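Local coordinates for protein catechol 1,2-dioxygenase (Burkholderia ambifaria, PDB 5VXT) that probably catalyses the iron(III)-dependent intradiol cleavage of catechol by dioxygen to cis,cis-muconate, at residues H151-T155 with T198-Y204. Numbering follows the deposited sequence.
Sequences HGTVT and TGADGKY
Tyr204 folds its phenol ring over the backbone of Gly152, where two antiparallel strands, 147-155 and 203-209, pair in one sheet of the beta-sandwich of the intradiol dioxygenase domain. It illustrates how a glycine in a strand can serve as the seat for an aromatic side chain of the neighbouring strand. CG of the tyrosine lies between its own backbone N and carbonyl carbon (chi1 81°), a torsion that swings the ring across to the partner strand. One ring face then rests on the peptide joining His151 to Gly152, with Gly152 N 3.2 Å above the ring plane, toward the rim, while CE1 comes within 3.4 Å of Gly152 CA. Gly152, which has no side chain, leaves its N and CA in direct contact with the ring. The phenol OH goes on to bond Phe300 O, tying the ring to strand 295-303, which flanks 147-155.

Between the backbones, Gly152 and Tyr204 form an antiparallel hydrogen-bonded pair, the bond from Tyr204 N to Gly152 O measuring 2.9 Å. On the face bearing Thr153 and Lys203, methyl CG2 of the threonine meets lysine CG at 3.9 Å; the lysine chain then bends at chi3 (92°) and leads its amine away. The side chains of Val154 and Thr198 cross at about a right angle and touch through their CG2 methyls, 4.0 Å apart; Val154 also packs on Val162, Ala165 and Val167. Gly202, the last residue of a type I turn that starts at Gly199, has positive phi and accepts at its O a 2.7 Å bond from Val154 N. An Asx turn sets the strand's start: Asp201 OD1 receives Lys203 N at 3.2 Å, from above the carboxylate plane.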
loop_
_atom_site.group_PDB
_atom_site.type_symbol
_atom_site.label_atom_id
_atom_site.label_comp_id
_atom_site.label_asym_id
_atom_site.label_seq_id
_atom_site.Cartn_x
_atom_site.Cartn_y
_atom_site.Cartn_z
ATOM N N HIS B 151 3.117 6.632 -38.605
ATOM C CA HIS B 151 3.089 7.965 -39.186
ATOM C C HIS B 151 1.664 8.486 -39.185
ATOM O O HIS B 151 0.704 7.719 -39.272
ATOM C CB HIS B 151 3.638 7.964 -40.618
ATOM C CG HIS B 151 2.841 7.124 -41.566
ATOM N ND1 HIS B 151 1.903 7.654 -42.427
ATOM C CD2 HIS B 151 2.844 5.789 -41.790
ATOM C CE1 HIS B 151 1.364 6.681 -43.141
ATOM N NE2 HIS B 151 1.920 5.540 -42.776
ATOM N N GLY B 152 1.541 9.801 -39.108
ATOM C CA GLY B 152 0.247 10.419 -39.272
ATOM C C GLY B 152 0.353 11.913 -39.114
ATOM O O GLY B 152 1.444 12.483 -39.155
ATOM N N THR B 153 -0.799 12.541 -38.924
ATOM C CA THR B 153 -0.872 13.975 -38.723
ATOM C C THR B 153 -1.549 14.287 -37.399
ATOM O O THR B 153 -2.438 13.558 -36.941
ATOM C CB THR B 153 -1.645 14.664 -39.841
ATOM O OG1 THR B 153 -3.029 14.307 -39.736
ATOM C CG2 THR B 153 -1.115 14.239 -41.196
ATOM N N VAL B 154 -1.101 15.378 -36.796
ATOM C CA VAL B 154 -1.730 15.971 -35.627
ATOM C C VAL B 154 -2.631 17.091 -36.120
ATOM O O VAL B 154 -2.155 18.065 -36.717
ATOM C CB VAL B 154 -0.684 16.503 -34.640
ATOM C CG1 VAL B 154 -1.364 17.219 -33.466
ATOM C CG2 VAL B 154 0.217 15.371 -34.179
ATOM N N THR B 155 -3.930 16.942 -35.896
ATOM C CA THR B 155 -4.898 17.964 -36.248
ATOM C C THR B 155 -5.706 18.360 -35.021
ATOM O O THR B 155 -5.761 17.633 -34.025
ATOM C CB THR B 155 -5.859 17.484 -37.339
ATOM O OG1 THR B 155 -6.978 18.370 -37.392
ATOM C CG2 THR B 155 -6.372 16.109 -37.016
ATOM N N THR B 198 6.153 18.432 -34.610
ATOM C CA THR B 198 5.575 18.480 -35.940
ATOM C C THR B 198 5.881 19.821 -36.590
ATOM O O THR B 198 6.063 20.840 -35.919
ATOM C CB THR B 198 4.062 18.262 -35.898
ATOM O OG1 THR B 198 3.425 19.402 -35.309
ATOM C CG2 THR B 198 3.717 17.011 -35.110
ATOM N N GLY B 199 5.948 19.811 -37.908
ATOM C CA GLY B 199 6.120 21.019 -38.678
ATOM C C GLY B 199 4.787 21.663 -38.985
ATOM O O GLY B 199 3.762 21.367 -38.367
ATOM N N ALA B 200 4.804 22.555 -39.976
ATOM C CA ALA B 200 3.577 23.232 -40.371
ATOM C C ALA B 200 2.531 22.268 -40.917
ATOM O O ALA B 200 1.337 22.578 -40.853
ATOM C CB ALA B 200 3.887 24.311 -41.413
ATOM N N ASP B 201 2.950 21.118 -41.456
ATOM C CA ASP B 201 2.031 20.130 -42.013
ATOM C C ASP B 201 1.459 19.186 -40.963
ATOM O O ASP B 201 0.751 18.241 -41.327
ATOM C CB ASP B 201 2.717 19.296 -43.103
ATOM C CG ASP B 201 3.967 18.586 -42.610
ATOM O OD1 ASP B 201 4.282 18.677 -41.403
ATOM O OD2 ASP B 201 4.645 17.940 -43.440
ATOM N N GLY B 202 1.770 19.409 -39.688
ATOM C CA GLY B 202 1.280 18.571 -38.611
ATOM C C GLY B 202 1.729 17.126 -38.628
ATOM O O GLY B 202 1.209 16.326 -37.842
ATOM N N LYS B 203 2.688 16.759 -39.473
ATOM C CA LYS B 203 3.055 15.360 -39.661
ATOM C C LYS B 203 4.097 14.916 -38.642
ATOM O O LYS B 203 5.024 15.659 -38.316
ATOM C CB LYS B 203 3.586 15.121 -41.078
ATOM C CG LYS B 203 2.546 15.316 -42.174
ATOM C CD LYS B 203 3.119 15.057 -43.578
ATOM C CE LYS B 203 2.930 13.612 -44.024
ATOM N NZ LYS B 203 3.498 13.361 -45.380
ATOM N N TYR B 204 3.927 13.693 -38.142
ATOM C CA TYR B 204 4.868 13.039 -37.245
ATOM C C TYR B 204 5.207 11.676 -37.836
ATOM O O TYR B 204 4.410 11.084 -38.566
ATOM C CB TYR B 204 4.283 12.871 -35.819
ATOM C CG TYR B 204 3.370 11.673 -35.719
ATOM C CD1 TYR B 204 2.028 11.780 -36.035
ATOM C CD2 TYR B 204 3.862 10.426 -35.332
ATOM C CE1 TYR B 204 1.193 10.681 -35.975
ATOM C CE2 TYR B 204 3.037 9.321 -35.274
ATOM C CZ TYR B 204 1.702 9.453 -35.600
ATOM O OH TYR B 204 0.867 8.361 -35.541
#